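PDB 5F8V: aminotransferase, class V family protein from Trichomonas vaginalis, which probably catalyses the pyridoxal-phosphate-dependent transfer of an amino group between O-phospho-L-serine and 2-oxoglutarate in serine biosynthesis. Local coordinates for residues 80-93 against 219-233. Sequence-based numbering, arbitrary orientation.
Sequences LQFSAIPFNFIGEH and LERPVKPFCPITMDY
The amide of Asn-88 bonds to the loop through both its polar atoms: ND2 gives a nearly straight bond (172°) to Met-231 O at 2.8 Å, in both the amide and carbonyl planes, while OD1 accepts from Tyr-233 N at 2.9 Å. A second N-H of ND2 to Ala-84 O and a bond from Arg-234 to OD1 fix the amide's rotation. Tyr-233 OH donates to a lone pair of Gln-81 OE1 at 2.6 Å, in the ring plane. Arg-221, extended from CG to NE, brings NH1 to Phe-89 O (2.8 Å) at the guanidinium edge; NH1 also reaches Ala-149 O, and His-93 CE1 lies over one guanidinium face. Lys-224 N donates a hydrogen bond to Phe-87 O, and water 1 links that oxygen to Gly-91 N and Pro-222 O. Here, in the large PLP-binding domain of this fold-type I enzyme, the loop between strand 209-215 and helix 233-238 runs along one side of helix 78-89 and past its C-terminal turn, and forms part of the dimer interface, where Cys-227 O accepts a hydrogen bond from Arg-114 of the second subunit. The Tyr-233 ring is a knob among Gln-81, Ala-84, Asn-88 and Phe-89. Cys-227 CA makes a CH-pi contact over a face of Phe-87, 4.1 Å from the ring centroid, and Met-231 CE makes apolar contacts with Leu-80 CD1 and Ala-84 CB, each at 3.8 Å.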
loop_
_atom_site.group_PDB
_atom_site.type_symbol
_atom_site.label_atom_id
_atom_site.label_comp_id
_atom_site.label_asym_id
_atom_site.label_seq_id
_atom_site.Cartn_x
_atom_site.Cartn_y
_atom_site.Cartn_z
ATOM N N LEU A 80 -7.062 2.583 -6.696
ATOM C CA LEU A 80 -6.355 1.595 -7.513
ATOM C C LEU A 80 -7.288 0.458 -7.949
ATOM O O LEU A 80 -7.177 -0.035 -9.081
ATOM C CB LEU A 80 -5.132 1.033 -6.760
ATOM C CG LEU A 80 -4.164 0.182 -7.600
ATOM C CD1 LEU A 80 -3.551 0.989 -8.743
ATOM C CD2 LEU A 80 -3.068 -0.418 -6.730
ATOM N N GLN A 81 -8.218 0.054 -7.076
ATOM C CA GLN A 81 -9.177 -0.996 -7.434
ATOM C C GLN A 81 -10.197 -0.507 -8.477
ATOM O O GLN A 81 -10.653 -1.307 -9.289
ATOM C CB GLN A 81 -9.895 -1.597 -6.213
ATOM C CG GLN A 81 -9.022 -1.945 -5.004
ATOM C CD GLN A 81 -7.690 -2.580 -5.360
ATOM O OE1 GLN A 81 -7.621 -3.478 -6.201
ATOM N NE2 GLN A 81 -6.622 -2.120 -4.711
ATOM N N PHE A 82 -10.515 0.788 -8.499
ATOM C CA PHE A 82 -11.328 1.350 -9.611
ATOM C C PHE A 82 -10.713 1.021 -10.981
ATOM O O PHE A 82 -11.432 0.762 -11.941
ATOM C CB PHE A 82 -11.482 2.883 -9.550
ATOM C CG PHE A 82 -12.127 3.430 -8.302
ATOM C CD1 PHE A 82 -12.811 2.627 -7.381
ATOM C CD2 PHE A 82 -12.088 4.813 -8.074
ATOM C CE1 PHE A 82 -13.396 3.183 -6.257
ATOM C CE2 PHE A 82 -12.680 5.364 -6.954
ATOM C CZ PHE A 82 -13.334 4.548 -6.046
ATOM N N SER A 83 -9.388 1.066 -11.066
ATOM C CA SER A 83 -8.674 0.708 -12.287
ATOM C C SER A 83 -8.683 -0.801 -12.518
ATOM O O SER A 83 -8.959 -1.258 -13.630
ATOM C CB SER A 83 -7.238 1.196 -12.221
ATOM O OG SER A 83 -7.180 2.566 -11.888
ATOM N N ALA A 84 -8.405 -1.565 -11.466
ATOM C CA ALA A 84 -8.283 -3.019 -11.572
ATOM C C ALA A 84 -9.597 -3.715 -11.915
ATOM O O ALA A 84 -9.584 -4.736 -12.595
ATOM C CB ALA A 84 -7.677 -3.605 -10.300
ATOM N N ILE A 85 -10.726 -3.161 -11.474
ATOM C CA ILE A 85 -12.032 -3.786 -11.709
ATOM C C ILE A 85 -12.290 -4.073 -13.208
ATOM O O ILE A 85 -12.521 -5.234 -13.572
ATOM C CB ILE A 85 -13.201 -2.981 -11.056
ATOM C CG1 ILE A 85 -13.155 -3.066 -9.511
ATOM C CG2 ILE A 85 -14.563 -3.436 -11.578
ATOM C CD1 ILE A 85 -13.267 -4.449 -8.891
ATOM N N PRO A 86 -12.247 -3.039 -14.078
ATOM C CA PRO A 86 -12.475 -3.327 -15.496
ATOM C C PRO A 86 -11.404 -4.206 -16.154
ATOM O O PRO A 86 -11.759 -5.060 -16.965
ATOM C CB PRO A 86 -12.546 -1.934 -16.147
ATOM C CG PRO A 86 -11.915 -1.005 -15.169
ATOM C CD PRO A 86 -12.204 -1.590 -13.824
ATOM N N PHE A 87 -10.129 -4.017 -15.812
ATOM C CA PHE A 87 -9.062 -4.919 -16.281
ATOM C C PHE A 87 -9.433 -6.381 -16.041
ATOM O O PHE A 87 -9.279 -7.209 -16.941
ATOM C CB PHE A 87 -7.717 -4.647 -15.596
ATOM C CG PHE A 87 -6.901 -3.582 -16.250
ATOM C CD1 PHE A 87 -6.358 -3.784 -17.521
ATOM C CD2 PHE A 87 -6.656 -2.369 -15.601
ATOM C CE1 PHE A 87 -5.609 -2.799 -18.130
ATOM C CE2 PHE A 87 -5.901 -1.383 -16.213
ATOM C CZ PHE A 87 -5.373 -1.600 -17.477
ATOM N N ASN A 88 -9.957 -6.661 -14.843
ATOM C CA ASN A 88 -10.233 -8.020 -14.376
ATOM C C ASN A 88 -11.579 -8.628 -14.774
ATOM O O ASN A 88 -11.674 -9.850 -14.899
ATOM C CB ASN A 88 -10.104 -8.085 -12.837
ATOM C CG ASN A 88 -8.662 -8.174 -12.370
ATOM O OD1 ASN A 88 -8.096 -9.266 -12.285
ATOM N ND2 ASN A 88 -8.065 -7.030 -12.033
ATOM N N PHE A 89 -12.619 -7.805 -14.940
ATOM C CA PHE A 89 -14.001 -8.318 -15.006
ATOM C C PHE A 89 -14.850 -7.941 -16.226
ATOM O O PHE A 89 -16.004 -8.376 -16.313
ATOM C CB PHE A 89 -14.772 -7.919 -13.738
ATOM C CG PHE A 89 -14.151 -8.408 -12.462
ATOM C CD1 PHE A 89 -13.928 -9.771 -12.249
ATOM C CD2 PHE A 89 -13.815 -7.511 -11.445
ATOM C CE1 PHE A 89 -13.361 -10.216 -11.065
ATOM C CE2 PHE A 89 -13.254 -7.957 -10.264
ATOM C CZ PHE A 89 -13.030 -9.311 -10.075
ATOM N N ILE A 90 -14.322 -7.143 -17.151
ATOM C CA ILE A 90 -15.010 -6.923 -18.427
ATOM C C ILE A 90 -15.145 -8.256 -19.178
ATOM O O ILE A 90 -16.197 -8.555 -19.733
ATOM C CB ILE A 90 -14.288 -5.872 -19.308
ATOM C CG1 ILE A 90 -14.487 -4.475 -18.703
ATOM C CG2 ILE A 90 -14.812 -5.896 -20.748
ATOM C CD1 ILE A 90 -13.622 -3.402 -19.322
ATOM N N GLY A 91 -14.077 -9.046 -19.169
ATOM C CA GLY A 91 -14.001 -10.275 -19.948
ATOM C C GLY A 91 -14.125 -9.951 -21.426
ATOM O O GLY A 91 -13.455 -9.047 -21.923
ATOM N N GLU A 92 -15.021 -10.670 -22.100
ATOM C CA GLU A 92 -15.322 -10.459 -23.514
ATOM C C GLU A 92 -16.634 -9.694 -23.702
ATOM O O GLU A 92 -17.113 -9.582 -24.829
ATOM C CB GLU A 92 -15.422 -11.811 -24.251
ATOM C CG GLU A 92 -14.248 -12.767 -24.061
ATOM C CD GLU A 92 -13.015 -12.399 -24.882
ATOM O OE1 GLU A 92 -12.877 -11.226 -25.313
ATOM O OE2 GLU A 92 -12.164 -13.297 -25.087
ATOM N N HIS A 93 -17.216 -9.169 -22.622
ATOM C CA HIS A 93 -18.473 -8.418 -22.717
ATOM C C HIS A 93 -18.264 -7.074 -23.412
ATOM O O HIS A 93 -17.166 -6.522 -23.393
ATOM C CB HIS A 93 -19.090 -8.211 -21.336
ATOM C CG HIS A 93 -19.468 -9.487 -20.653
ATOM N ND1 HIS A 93 -18.617 -10.152 -19.798
ATOM C CD2 HIS A 93 -20.598 -10.230 -20.712
ATOM C CE1 HIS A 93 -19.206 -11.251 -19.362
ATOM N NE2 HIS A 93 -20.408 -11.323 -19.902
ATOM N N LEU A 219 -13.284 -14.690 -11.972
ATOM C CA LEU A 219 -11.880 -14.797 -12.369
ATOM C C LEU A 219 -11.599 -15.808 -13.488
ATOM O O LEU A 219 -10.488 -15.828 -14.027
ATOM C CB LEU A 219 -11.016 -15.111 -11.151
ATOM C CG LEU A 219 -10.978 -13.997 -10.104
ATOM C CD1 LEU A 219 -10.171 -14.459 -8.905
ATOM C CD2 LEU A 219 -10.391 -12.714 -10.681
ATOM N N GLU A 220 -12.589 -16.625 -13.853
ATOM C CA GLU A 220 -12.505 -17.421 -15.084
ATOM C C GLU A 220 -12.522 -16.534 -16.350
ATOM O O GLU A 220 -12.116 -16.978 -17.427
ATOM C CB GLU A 220 -13.626 -18.475 -15.143
ATOM C CG GLU A 220 -13.540 -19.540 -14.048
ATOM C CD GLU A 220 -14.672 -20.568 -14.088
ATOM O OE1 GLU A 220 -15.482 -20.566 -15.040
ATOM O OE2 GLU A 220 -14.756 -21.395 -13.157
ATOM N N ARG A 221 -12.969 -15.283 -16.215
ATOM C CA ARG A 221 -12.991 -14.338 -17.339
ATOM C C ARG A 221 -11.566 -13.929 -17.717
ATOM O O ARG A 221 -10.695 -13.868 -16.847
ATOM C CB ARG A 221 -13.810 -13.093 -16.987
ATOM C CG ARG A 221 -15.261 -13.392 -16.643
ATOM C CD ARG A 221 -16.013 -12.144 -16.246
ATOM N NE ARG A 221 -17.429 -12.442 -16.025
ATOM C CZ ARG A 221 -18.404 -11.538 -15.979
ATOM N NH1 ARG A 221 -18.153 -10.237 -16.132
ATOM N NH2 ARG A 221 -19.651 -11.940 -15.774
ATOM N N PRO A 222 -11.323 -13.652 -19.012
ATOM C CA PRO A 222 -9.972 -13.271 -19.424
ATOM C C PRO A 222 -9.661 -11.832 -19.017
ATOM O O PRO A 222 -10.520 -10.965 -19.156
ATOM C CB PRO A 222 -10.024 -13.402 -20.945
ATOM C CG PRO A 222 -11.442 -13.113 -21.291
ATOM C CD PRO A 222 -12.260 -13.662 -20.153
ATOM N N VAL A 223 -8.458 -11.603 -18.497
ATOM C CA VAL A 223 -7.974 -10.250 -18.162
ATOM C C VAL A 223 -7.681 -9.430 -19.424
ATOM O O VAL A 223 -7.221 -9.974 -20.432
ATOM C CB VAL A 223 -6.715 -10.318 -17.258
ATOM C CG1 VAL A 223 -5.498 -10.861 -18.012
ATOM C CG2 VAL A 223 -6.407 -8.955 -16.648
ATOM N N LYS A 224 -7.958 -8.125 -19.373
ATOM C CA LYS A 224 -7.711 -7.241 -20.515
ATOM C C LYS A 224 -6.210 -6.987 -20.671
ATOM O O LYS A 224 -5.497 -6.975 -19.671
ATOM C CB LYS A 224 -8.431 -5.894 -20.346
ATOM C CG LYS A 224 -9.937 -5.947 -20.517
ATOM C CD LYS A 224 -10.328 -5.950 -21.987
ATOM C CE LYS A 224 -11.826 -6.057 -22.148
ATOM N NZ LYS A 224 -12.203 -6.323 -23.562
ATOM N N PRO A 225 -5.730 -6.740 -21.915
ATOM C CA PRO A 225 -4.305 -6.427 -22.117
ATOM C C PRO A 225 -3.813 -5.218 -21.296
ATOM O O PRO A 225 -4.599 -4.326 -20.956
ATOM C CB PRO A 225 -4.218 -6.103 -23.622
ATOM C CG PRO A 225 -5.445 -6.682 -24.227
ATOM C CD PRO A 225 -6.495 -6.584 -23.165
ATOM N N PHE A 226 -2.519 -5.210 -21.002
ATOM C CA PHE A 226 -1.836 -4.135 -20.266
ATOM C C PHE A 226 -2.204 -4.050 -18.782
ATOM O O PHE A 226 -1.945 -3.032 -18.146
ATOM C CB PHE A 226 -2.002 -2.765 -20.956
ATOM C CG PHE A 226 -1.793 -2.814 -22.444
ATOM C CD1 PHE A 226 -0.513 -2.933 -22.973
ATOM C CD2 PHE A 226 -2.873 -2.762 -23.316
ATOM C CE1 PHE A 226 -0.314 -2.990 -24.342
ATOM C CE2 PHE A 226 -2.684 -2.820 -24.694
ATOM C CZ PHE A 226 -1.400 -2.934 -25.208
ATOM N N CYS A 227 -2.763 -5.118 -18.215
ATOM C CA CYS A 227 -2.997 -5.162 -16.777
ATOM C C CYS A 227 -1.646 -5.330 -16.093
ATOM O O CYS A 227 -0.910 -6.247 -16.454
ATOM C CB CYS A 227 -3.913 -6.321 -16.404
ATOM S SG CYS A 227 -4.443 -6.285 -14.683
ATOM N N PRO A 228 -1.295 -4.438 -15.136
ATOM C CA PRO A 228 -0.115 -4.697 -14.326
ATOM C C PRO A 228 -0.264 -6.026 -13.612
ATOM O O PRO A 228 -1.339 -6.310 -13.093
ATOM C CB PRO A 228 -0.121 -3.534 -13.338
ATOM C CG PRO A 228 -0.724 -2.431 -14.126
ATOM C CD PRO A 228 -1.871 -3.125 -14.799
ATOM N N ILE A 229 0.785 -6.843 -13.625
ATOM C CA ILE A 229 0.664 -8.221 -13.144
ATOM C C ILE A 229 0.173 -8.333 -11.689
ATOM O O ILE A 229 -0.626 -9.219 -11.406
ATOM C CB ILE A 229 1.950 -9.053 -13.345
ATOM C CG1 ILE A 229 1.641 -10.557 -13.166
ATOM C CG2 ILE A 229 3.056 -8.596 -12.402
ATOM C CD1 ILE A 229 2.774 -11.475 -13.583
ATOM N N THR A 230 0.610 -7.438 -10.790
ATOM C CA THR A 230 0.126 -7.466 -9.378
ATOM C C THR A 230 -1.352 -7.083 -9.233
ATOM O O THR A 230 -1.969 -7.386 -8.208
ATOM C CB THR A 230 0.956 -6.563 -8.424
ATOM O OG1 THR A 230 1.022 -5.227 -8.941
ATOM C CG2 THR A 230 2.361 -7.116 -8.239
ATOM N N MET A 231 -1.903 -6.402 -10.240
ATOM C CA MET A 231 -3.316 -6.027 -10.268
ATOM C C MET A 231 -4.219 -7.046 -10.978
ATOM O O MET A 231 -5.430 -6.810 -11.104
ATOM C CB MET A 231 -3.470 -4.652 -10.934
ATOM C CG MET A 231 -2.765 -3.521 -10.200
ATOM S SD MET A 231 -2.758 -1.974 -11.124
ATOM C CE MET A 231 -4.510 -1.661 -11.288
ATOM N N ASP A 232 -3.643 -8.151 -11.459
ATOM C CA ASP A 232 -4.418 -9.276 -11.978
ATOM C C ASP A 232 -4.777 -10.119 -10.770
ATOM O O ASP A 232 -3.895 -10.715 -10.143
ATOM C CB ASP A 232 -3.596 -10.083 -12.991
ATOM C CG ASP A 232 -4.399 -11.193 -13.679
ATOM O OD1 ASP A 232 -5.479 -11.609 -13.195
ATOM O OD2 ASP A 232 -3.923 -11.673 -14.725
ATOM N N TYR A 233 -6.063 -10.160 -10.432
ATOM C CA TYR A 233 -6.499 -10.800 -9.198
ATOM C C TYR A 233 -6.281 -12.322 -9.201
ATOM O O TYR A 233 -6.114 -12.910 -8.136
ATOM C CB TYR A 233 -7.959 -10.467 -8.875
ATOM C CG TYR A 233 -8.253 -9.010 -8.515
ATOM C CD1 TYR A 233 -7.465 -8.302 -7.598
ATOM C CD2 TYR A 233 -9.354 -8.355 -9.066
ATOM C CE1 TYR A 233 -7.756 -6.977 -7.265
ATOM C CE2 TYR A 233 -9.653 -7.038 -8.742
ATOM C CZ TYR A 233 -8.862 -6.350 -7.843
ATOM O OH TYR A 233 -9.190 -5.039 -7.534
HETATM O O HOH W 1 -11.557 -8.390 -18.317
HETATM O O HOH W 2 -14.745 -6.974 -24.308
HETATM O O HOH W 3 -11.045 -8.809 -24.672
#